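PDB 1Y89: devB protein from Vibrio cholerae O1 biovar eltor str. N16961, which probably hydrolyses 6-phosphogluconolactone to 6-phosphogluconate in the pentose phosphate pathway. Local coordinates for residues M1-I6 against V224-L229; R70-D75 against S169-V174; I187-L192 against A216-T221. All blocks are in the same frame, centred on the assembly; numbering follows the deposited sequence.

Interaction 1 of 3, residues M1-I6 against V224-L229; sequences MINHKI and VTEWYL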
loop_
_atom_site.group_PDB
_atom_site.type_symbol
_atom_site.label_atom_id
_atom_site.label_comp_id
_atom_site.label_asym_id
_atom_site.label_seq_id
_atom_site.Cartn_x
_atom_site.Cartn_y
_atom_site.Cartn_z
HETATM N N MSE A 1 1.964 10.571 -3.128
HETATM C CA MSE A 1 1.690 9.790 -1.879
HETATM C C MSE A 1 2.842 8.818 -1.586
HETATM O O MSE A 1 3.637 8.485 -2.485
HETATM C CB MSE A 1 0.300 9.133 -1.933
HETATM C CG MSE A 1 0.130 7.960 -2.864
HETATM SE SE MSE A 1 0.485 6.206 -1.936
HETATM C CE MSE A 1 -1.367 5.353 -2.075
ATOM N N ILE A 2 2.964 8.421 -0.322
ATOM C CA ILE A 2 3.981 7.464 0.069
ATOM C C ILE A 2 3.332 6.216 0.684
ATOM O O ILE A 2 2.425 6.325 1.517
ATOM C CB ILE A 2 5.073 8.098 0.983
ATOM C CG1 ILE A 2 6.134 7.054 1.380
ATOM C CG2 ILE A 2 4.470 8.695 2.249
ATOM C CD1 ILE A 2 7.523 7.668 1.643
ATOM N N ASN A 3 3.798 5.055 0.241
ATOM C CA ASN A 3 3.272 3.755 0.655
ATOM C C ASN A 3 4.412 2.933 1.259
ATOM O O ASN A 3 5.426 2.712 0.613
ATOM C CB ASN A 3 2.697 3.104 -0.606
ATOM C CG ASN A 3 1.869 1.876 -0.347
ATOM O OD1 ASN A 3 1.446 1.588 0.778
ATOM N ND2 ASN A 3 1.588 1.147 -1.428
ATOM N N HIS A 4 4.300 2.551 2.528
ATOM C CA HIS A 4 5.275 1.652 3.152
ATOM C C HIS A 4 4.602 0.307 3.378
ATOM O O HIS A 4 3.485 0.236 3.967
ATOM C CB HIS A 4 5.686 2.129 4.550
ATOM C CG HIS A 4 6.281 3.503 4.607
ATOM N ND1 HIS A 4 5.564 4.645 4.310
ATOM C CD2 HIS A 4 7.496 3.925 5.034
ATOM C CE1 HIS A 4 6.329 5.708 4.504
ATOM N NE2 HIS A 4 7.503 5.298 4.948
ATOM N N LYS A 5 5.270 -0.755 2.953
ATOM C CA LYS A 5 4.739 -2.097 3.135
ATOM C C LYS A 5 5.755 -2.937 3.892
ATOM O O LYS A 5 6.923 -2.973 3.518
ATOM C CB LYS A 5 4.440 -2.734 1.787
ATOM C CG LYS A 5 3.503 -1.930 0.906
ATOM C CD LYS A 5 3.078 -2.768 -0.292
ATOM C CE LYS A 5 1.908 -2.134 -1.009
ATOM N NZ LYS A 5 0.929 -3.209 -1.295
ATOM N N ILE A 6 5.319 -3.602 4.955
ATOM C CA ILE A 6 6.191 -4.538 5.703
ATOM C C ILE A 6 5.571 -5.931 5.592
ATOM O O ILE A 6 4.440 -6.142 6.012
ATOM C CB ILE A 6 6.365 -4.112 7.183
ATOM C CG1 ILE A 6 6.883 -2.645 7.289
ATOM C CG2 ILE A 6 7.273 -5.126 7.977
ATOM C CD1 ILE A 6 6.849 -2.100 8.705
ATOM N N VAL A 224 3.474 7.860 -6.806
ATOM C CA VAL A 224 3.641 7.041 -5.628
ATOM C C VAL A 224 5.128 6.695 -5.359
ATOM O O VAL A 224 5.841 6.255 -6.274
ATOM C CB VAL A 224 2.830 5.724 -5.823
ATOM C CG1 VAL A 224 2.981 4.795 -4.621
ATOM C CG2 VAL A 224 1.330 6.099 -5.981
ATOM N N THR A 225 5.577 6.884 -4.118
ATOM C CA THR A 225 6.890 6.379 -3.717
ATOM C C THR A 225 6.622 5.280 -2.684
ATOM O O THR A 225 5.868 5.510 -1.736
ATOM C CB THR A 225 7.732 7.476 -3.071
ATOM O OG1 THR A 225 7.899 8.550 -3.993
ATOM C CG2 THR A 225 9.115 6.948 -2.691
ATOM N N GLU A 226 7.232 4.114 -2.858
ATOM C CA GLU A 226 6.986 2.993 -1.961
ATOM C C GLU A 226 8.255 2.486 -1.340
ATOM O O GLU A 226 9.329 2.484 -1.979
ATOM C CB GLU A 226 6.344 1.834 -2.727
ATOM C CG GLU A 226 5.101 2.257 -3.438
ATOM C CD GLU A 226 4.443 1.146 -4.201
ATOM O OE1 GLU A 226 5.128 0.438 -4.983
ATOM O OE2 GLU A 226 3.225 1.000 -4.009
ATOM N N TRP A 227 8.108 1.978 -0.124
ATOM C CA TRP A 227 9.148 1.245 0.554
ATOM C C TRP A 227 8.612 -0.154 0.856
ATOM O O TRP A 227 7.606 -0.298 1.573
ATOM C CB TRP A 227 9.532 1.967 1.863
ATOM C CG TRP A 227 10.205 3.293 1.570
ATOM C CD1 TRP A 227 9.610 4.463 1.244
ATOM C CD2 TRP A 227 11.606 3.513 1.498
ATOM N NE1 TRP A 227 10.572 5.433 0.999
ATOM C CE2 TRP A 227 11.804 4.865 1.158
ATOM C CE3 TRP A 227 12.720 2.699 1.721
ATOM C CZ2 TRP A 227 13.077 5.426 1.023
ATOM C CZ3 TRP A 227 13.998 3.267 1.587
ATOM C CH2 TRP A 227 14.155 4.607 1.233
ATOM N N TYR A 228 9.247 -1.174 0.288
ATOM C CA TYR A 228 8.851 -2.576 0.520
ATOM C C TYR A 228 9.899 -3.171 1.461
ATOM O O TYR A 228 11.069 -3.265 1.079
ATOM C CB TYR A 228 8.902 -3.374 -0.799
ATOM C CG TYR A 228 7.668 -3.231 -1.679
ATOM C CD1 TYR A 228 7.259 -1.991 -2.142
ATOM C CD2 TYR A 228 6.923 -4.341 -2.052
ATOM C CE1 TYR A 228 6.118 -1.867 -2.921
ATOM C CE2 TYR A 228 5.788 -4.235 -2.830
ATOM C CZ TYR A 228 5.384 -2.986 -3.255
ATOM O OH TYR A 228 4.233 -2.858 -3.991
ATOM N N LEU A 229 9.507 -3.546 2.677
ATOM C CA LEU A 229 10.473 -4.117 3.609
ATOM C C LEU A 229 10.003 -5.498 4.027
ATOM O O LEU A 229 8.805 -5.793 3.968
ATOM C CB LEU A 229 10.563 -3.263 4.891
ATOM C CG LEU A 229 10.797 -1.744 4.812
ATOM C CD1 LEU A 229 11.000 -1.215 6.220
ATOM C CD2 LEU A 229 11.923 -1.308 3.934
#
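K5 and Y228 lie side by side on one face of a parallel strand pair. The lysine CD rises over one face of the tyrosine ring, 4.1 Å from its centroid, and is offset toward the rim. This is a CH-pi contact of the chain's aliphatic part. CG is anti to the carbonyl carbon (chi1 -56°), and the chain is then extended to CE. On the same face N3 and E226 point the same way. N3 ND2 donates to E226 OE2 at 3.1 Å, on the anti side of the carboxylate and 30° out of its plane. E226 OE1 makes a salt bridge to R186 and a hydrogen bond with S188 OG. At the start, the selenomethionine M1 lies alongside V224 with a bent chain. Its CG and SE rest against the two V224 methyls, SE 3.9 Å from CG1.

The other face carries I2, H4 and W227. I2 reaches obliquely to W227 and sets CD1 against the indole edge, 3.8 Å from W227 CD1 and NE1. The H4 ring is nearly parallel to the five-membered ring of W227 but slid aside, so they barely overlap.

Five backbone bonds join the strands, among them K5 N to W227 O at 2.8 Å. The strand directions differ by only 12°.

Strand 2-7 is one of the two outermost strands of the chain's mixed sheet. It pairs antiparallel with a strand of the second subunit, so the sheet continues across the interface. Strand 186-191 lies on the far side of 224-230. Helix 10-25 packs on Y228, and helix 197-205 packs on W227 and L229.

Interaction 2 of 3, residues R70-D75 against S169-V174; sequences RCVAPD and SGQLRV. With PO4 (phosphate ion), chain C.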
loop_
_atom_site.group_PDB
_atom_site.type_symbol
_atom_site.label_atom_id
_atom_site.label_comp_id
_atom_site.label_asym_id
_atom_site.label_seq_id
_atom_site.Cartn_x
_atom_site.Cartn_y
_atom_site.Cartn_z
ATOM N N ARG A 70 26.104 -1.870 -15.093
ATOM C CA ARG A 70 27.544 -1.888 -14.984
ATOM C C ARG A 70 28.142 -1.924 -16.393
ATOM O O ARG A 70 27.631 -2.607 -17.299
ATOM C CB ARG A 70 28.020 -3.099 -14.166
ATOM C CG ARG A 70 27.663 -3.015 -12.661
ATOM C CD ARG A 70 26.188 -3.291 -12.362
ATOM N NE ARG A 70 25.948 -3.464 -10.909
ATOM C CZ ARG A 70 26.219 -4.573 -10.217
ATOM N NH1 ARG A 70 26.721 -5.661 -10.825
ATOM N NH2 ARG A 70 25.972 -4.609 -8.906
ATOM N N CYS A 71 29.194 -1.151 -16.599
ATOM C CA CYS A 71 29.758 -1.019 -17.937
ATOM C C CYS A 71 30.627 -2.219 -18.228
ATOM O O CYS A 71 31.850 -2.093 -18.395
ATOM C CB CYS A 71 30.515 0.325 -18.100
ATOM S SG CYS A 71 29.328 1.660 -18.073
ATOM N N VAL A 72 29.966 -3.380 -18.304
ATOM C CA VAL A 72 30.618 -4.655 -18.610
ATOM C C VAL A 72 29.798 -5.353 -19.679
ATOM O O VAL A 72 28.610 -5.009 -19.886
ATOM C CB VAL A 72 30.752 -5.594 -17.356
ATOM C CG1 VAL A 72 31.760 -5.026 -16.290
ATOM C CG2 VAL A 72 29.363 -5.941 -16.712
ATOM N N ALA A 73 30.408 -6.338 -20.350
ATOM C CA ALA A 73 29.702 -7.141 -21.362
ATOM C C ALA A 73 28.447 -7.799 -20.767
ATOM O O ALA A 73 28.411 -8.127 -19.568
ATOM C CB ALA A 73 30.634 -8.203 -21.973
ATOM N N PRO A 74 27.407 -7.967 -21.597
ATOM C CA PRO A 74 26.151 -8.495 -21.077
ATOM C C PRO A 74 26.253 -9.936 -20.542
ATOM O O PRO A 74 25.340 -10.378 -19.859
ATOM C CB PRO A 74 25.203 -8.403 -22.280
ATOM C CG PRO A 74 26.134 -8.376 -23.483
ATOM C CD PRO A 74 27.321 -7.621 -23.032
ATOM N N ASP A 75 27.331 -10.661 -20.833
ATOM C CA ASP A 75 27.497 -11.987 -20.232
ATOM C C ASP A 75 28.550 -12.000 -19.104
ATOM O O ASP A 75 28.960 -13.061 -18.634
ATOM C CB ASP A 75 27.805 -13.045 -21.298
ATOM C CG ASP A 75 29.133 -12.781 -22.026
ATOM O OD1 ASP A 75 29.671 -11.631 -21.933
ATOM O OD2 ASP A 75 29.628 -13.733 -22.691
ATOM N N SER A 169 35.259 1.081 -6.059
ATOM C CA SER A 169 36.062 0.350 -7.059
ATOM C C SER A 169 36.393 1.178 -8.297
ATOM O O SER A 169 37.323 0.860 -9.034
ATOM C CB SER A 169 35.295 -0.903 -7.504
ATOM O OG SER A 169 34.123 -0.477 -8.208
ATOM N N GLY A 170 35.641 2.251 -8.532
ATOM C CA GLY A 170 35.819 3.038 -9.731
ATOM C C GLY A 170 35.125 2.417 -10.928
ATOM O O GLY A 170 35.182 2.951 -12.030
ATOM N N GLN A 171 34.428 1.310 -10.714
ATOM C CA GLN A 171 33.728 0.641 -11.798
ATOM C C GLN A 171 32.715 1.620 -12.389
ATOM O O GLN A 171 31.939 2.241 -11.653
ATOM C CB GLN A 171 32.987 -0.587 -11.266
ATOM C CG GLN A 171 32.168 -1.326 -12.357
ATOM C CD GLN A 171 31.161 -2.270 -11.747
ATOM O OE1 GLN A 171 30.314 -1.871 -10.921
ATOM N NE2 GLN A 171 31.286 -3.550 -12.094
ATOM N N LEU A 172 32.715 1.750 -13.714
ATOM C CA LEU A 172 31.777 2.639 -14.402
ATOM C C LEU A 172 30.392 2.043 -14.559
ATOM O O LEU A 172 30.262 0.843 -14.810
ATOM C CB LEU A 172 32.324 3.024 -15.785
ATOM C CG LEU A 172 33.624 3.833 -15.723
ATOM C CD1 LEU A 172 34.129 4.037 -17.129
ATOM C CD2 LEU A 172 33.420 5.174 -14.972
ATOM N N ARG A 173 29.367 2.891 -14.391
ATOM C CA ARG A 173 27.964 2.527 -14.635
ATOM C C ARG A 173 27.300 3.603 -15.467
ATOM O O ARG A 173 27.685 4.779 -15.384
ATOM C CB ARG A 173 27.180 2.494 -13.308
ATOM C CG ARG A 173 27.473 1.234 -12.441
ATOM C CD ARG A 173 28.396 1.559 -11.310
ATOM N NE ARG A 173 28.650 0.341 -10.536
ATOM C CZ ARG A 173 27.853 -0.133 -9.567
ATOM N NH1 ARG A 173 26.763 0.527 -9.206
ATOM N NH2 ARG A 173 28.167 -1.263 -8.942
ATOM N N VAL A 174 26.262 3.214 -16.205
ATOM C CA VAL A 174 25.312 4.170 -16.809
ATOM C C VAL A 174 24.066 4.130 -15.926
ATOM O O VAL A 174 23.585 3.047 -15.588
ATOM C CB VAL A 174 24.979 3.779 -18.266
ATOM C CG1 VAL A 174 23.822 4.645 -18.819
ATOM C CG2 VAL A 174 26.245 3.898 -19.125
HETATM P P PO4 C . 25.243 -1.794 -6.525
HETATM O O1 PO4 C . 25.030 -0.376 -7.029
HETATM O O2 PO4 C . 24.978 -1.810 -5.070
HETATM O O3 PO4 C . 24.283 -2.623 -7.305
HETATM O O4 PO4 C . 26.653 -2.163 -6.784
#
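R70 and R173 lie side by side and bring their guanidinium groups to one phosphate ion. Both side chains bend at chi2 (75° in R70), which places each CD. R173 makes two nearly straight hydrogen bonds to the phosphate, NH1 to O1 at 2.9 Å and NH2 to O4 at 2.8 Å. R70 NH2 gives O3 a bond of 3.1 Å and O4 a weaker one. The like charges approach closely, with R70 NE 3.7 Å from R173 NH2 and over one face of that guanidinium. The phosphate that both groups bind probably offsets their repulsion.

Among the other hydrogen bonds, Q171 OE1 accepts from NE and NH2 of R173 near the guanidinium plane. This side-on grip should fix the group's rotation. The Q171 amide rests against the R70 side chain, with Q171 OE1 3.4 Å from R70 CG. E78 accepts from Q171 NE2 with its carboxylate and from R70 NH1 with its backbone O. One backbone bond crosses, C71 N to L172 O at 2.9 Å.

The apolar contacts belong to C71. Its CB meets L172 CB, and SG lies 4.0 Å from V174 CG2.

The phosphate, probably from the crystallisation liquor, is also bonded by H144, consistent with a sugar-phosphate pocket. R70 ends strand 62-70 and forms an antiparallel non-hydrogen-bonded pair with R173 on strand 172-176. Helix 108-122 packs on C71, L172 and V174; helix 80-89 touches R70.

Interaction 3 of 3, residues I187-L192 against A216-T221; sequences ISYLVL and AKIHST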
loop_
_atom_site.group_PDB
_atom_site.type_symbol
_atom_site.label_atom_id
_atom_site.label_comp_id
_atom_site.label_asym_id
_atom_site.label_seq_id
_atom_site.Cartn_x
_atom_site.Cartn_y
_atom_site.Cartn_z
ATOM N N ILE A 187 7.596 4.568 -7.869
ATOM C CA ILE A 187 8.926 4.021 -7.641
ATOM C C ILE A 187 8.859 3.254 -6.336
ATOM O O ILE A 187 8.134 3.646 -5.421
ATOM C CB ILE A 187 10.064 5.118 -7.629
ATOM C CG1 ILE A 187 10.003 5.962 -6.336
ATOM C CG2 ILE A 187 9.965 6.059 -8.896
ATOM C CD1 ILE A 187 11.154 7.063 -6.216
ATOM N N SER A 188 9.600 2.154 -6.266
ATOM C CA SER A 188 9.467 1.229 -5.156
ATOM C C SER A 188 10.841 0.805 -4.723
ATOM O O SER A 188 11.519 0.098 -5.467
ATOM C CB SER A 188 8.649 -0.034 -5.543
ATOM O OG SER A 188 7.404 0.295 -6.152
ATOM N N TYR A 189 11.234 1.240 -3.530
ATOM C CA TYR A 189 12.516 0.851 -2.942
ATOM C C TYR A 189 12.353 -0.499 -2.258
ATOM O O TYR A 189 11.493 -0.638 -1.381
ATOM C CB TYR A 189 12.959 1.879 -1.907
ATOM C CG TYR A 189 13.330 3.219 -2.500
ATOM C CD1 TYR A 189 14.561 3.385 -3.152
ATOM C CD2 TYR A 189 12.472 4.338 -2.370
ATOM C CE1 TYR A 189 14.939 4.595 -3.693
ATOM C CE2 TYR A 189 12.828 5.588 -2.923
ATOM C CZ TYR A 189 14.071 5.704 -3.564
ATOM O OH TYR A 189 14.475 6.901 -4.117
ATOM N N LEU A 190 13.118 -1.495 -2.713
ATOM C CA LEU A 190 12.945 -2.877 -2.275
ATOM C C LEU A 190 14.106 -3.131 -1.324
ATOM O O LEU A 190 15.270 -3.229 -1.747
ATOM C CB LEU A 190 12.989 -3.847 -3.464
ATOM C CG LEU A 190 12.047 -3.508 -4.637
ATOM C CD1 LEU A 190 12.177 -4.594 -5.756
ATOM C CD2 LEU A 190 10.568 -3.332 -4.143
ATOM N N VAL A 191 13.784 -3.199 -0.026
ATOM C CA VAL A 191 14.831 -3.122 1.005
ATOM C C VAL A 191 14.606 -4.250 1.988
ATOM O O VAL A 191 13.779 -4.119 2.888
ATOM C CB VAL A 191 14.802 -1.766 1.741
ATOM C CG1 VAL A 191 15.991 -1.657 2.698
ATOM C CG2 VAL A 191 14.840 -0.608 0.722
ATOM N N LEU A 192 15.351 -5.342 1.793
ATOM C CA LEU A 192 15.162 -6.576 2.530
ATOM C C LEU A 192 16.395 -6.995 3.317
ATOM O O LEU A 192 17.529 -6.794 2.866
ATOM C CB LEU A 192 14.770 -7.713 1.574
ATOM C CG LEU A 192 13.280 -7.766 1.213
ATOM C CD1 LEU A 192 12.738 -6.504 0.576
ATOM C CD2 LEU A 192 12.997 -8.959 0.322
ATOM N N ALA A 216 16.912 8.477 0.438
ATOM C CA ALA A 216 16.097 9.360 1.313
ATOM C C ALA A 216 15.547 10.611 0.594
ATOM O O ALA A 216 14.487 11.142 0.968
ATOM C CB ALA A 216 16.897 9.797 2.535
ATOM N N LYS A 217 16.269 11.085 -0.414
ATOM C CA LYS A 217 15.971 12.350 -1.107
ATOM C C LYS A 217 15.107 12.238 -2.358
ATOM O O LYS A 217 14.505 13.225 -2.803
ATOM C CB LYS A 217 17.287 13.040 -1.509
ATOM C CG LYS A 217 18.131 13.480 -0.336
ATOM C CD LYS A 217 19.353 14.240 -0.838
ATOM C CE LYS A 217 20.421 14.343 0.242
ATOM N NZ LYS A 217 19.976 15.266 1.329
ATOM N N ILE A 218 15.071 11.058 -2.961
ATOM C CA ILE A 218 14.446 10.914 -4.272
ATOM C C ILE A 218 13.060 10.322 -4.108
ATOM O O ILE A 218 12.907 9.213 -3.575
ATOM C CB ILE A 218 15.359 10.066 -5.233
ATOM C CG1 ILE A 218 16.603 10.895 -5.620
ATOM C CG2 ILE A 218 14.589 9.682 -6.509
ATOM C CD1 ILE A 218 17.729 10.057 -6.280
ATOM N N HIS A 219 12.038 11.057 -4.523
ATOM C CA HIS A 219 10.677 10.487 -4.508
ATOM C C HIS A 219 9.953 10.879 -5.790
ATOM O O HIS A 219 10.299 11.890 -6.448
ATOM C CB HIS A 219 9.875 10.961 -3.265
ATOM C CG HIS A 219 9.883 12.441 -3.080
ATOM N ND1 HIS A 219 10.822 13.090 -2.299
ATOM C CD2 HIS A 219 9.074 13.410 -3.583
ATOM C CE1 HIS A 219 10.594 14.395 -2.345
ATOM N NE2 HIS A 219 9.543 14.616 -3.120
ATOM N N SER A 220 8.942 10.105 -6.152
ATOM C CA SER A 220 8.079 10.525 -7.247
ATOM C C SER A 220 7.441 11.869 -6.894
ATOM O O SER A 220 6.783 12.008 -5.826
ATOM C CB SER A 220 6.985 9.499 -7.477
ATOM O OG SER A 220 6.104 9.959 -8.478
ATOM N N THR A 221 7.608 12.853 -7.777
ATOM C CA THR A 221 7.035 14.188 -7.554
ATOM C C THR A 221 5.509 14.178 -7.453
ATOM O O THR A 221 4.960 14.754 -6.519
ATOM C CB THR A 221 7.428 15.179 -8.693
ATOM O OG1 THR A 221 8.842 15.070 -8.922
ATOM C CG2 THR A 221 7.052 16.661 -8.333
#
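Y189 reaches from its strand to the loop after helix 214-217, where its hydroxyl donates a hydrogen bond to the carbonyl O of I218. Y189 OH lies 2.8 Å from I218 O. The oxygen is at the edge of the tyrosine ring, close to its plane. The hydroxyl stands above the carbonyl plane, 35° out of it. The two side chains cross at about a right angle. Y189 OH also touches I218 CB, at 3.5 Å. This is the tight part of the contact, and it joins a buried tyrosine to a buried isoleucine.

I187 adds a broader, looser apolar touch. Its CG1 stands between the backbone N and the carbonyl carbon (chi1 73°), and the extended chi2 (178°) then places CD1. This end methyl rests against the turning backbone, with I187 CD1 3.8 Å from both I218 O and S220 N. The isoleucine side chains only graze, with I187 CD1 4.3 Å from I218 CG2.

H219 forms the exposed side. Its CB points away from the strand, and only its backbone comes near I187 CD1. S220, by contrast, is buried and turns its hydroxyl to A184 and G223. Its N donates to T225 OG1. The Y189 ring also stacks with W227.

This is consistent with a Rossmann-like alpha/beta fold, whose sheet is parallel apart from strand 172-176 near one edge. Helices 197-205 and 214-217 and the loop 218-223 form the crossover from strand 186-191 to strand 224-230, its parallel neighbour. The contact lies where the return loop of this beta-alpha-beta unit passes the strand it left.

In the fold
The chain begins in interaction 1, which opens with strand 2-7 and closes only at strand 224-230 in the sequence, so nearly the whole protein lies in that loop. Interactions 2 and 3 both nest inside it and follow in series. Interaction 2 joins the end of strand 62-70 to strand 172-176, in the antiparallel part of the sheet. Interaction 3 then closes a short loop from strand 186-191 to the residues after helix 214-217. Interactions 1 and 3 touch, with centres about 8 Å apart, through neighbouring strands. Interaction 2 lies on the opposite side of the chain's centre, its own centre about 29 Å from that of interaction 1. One sheet links all three.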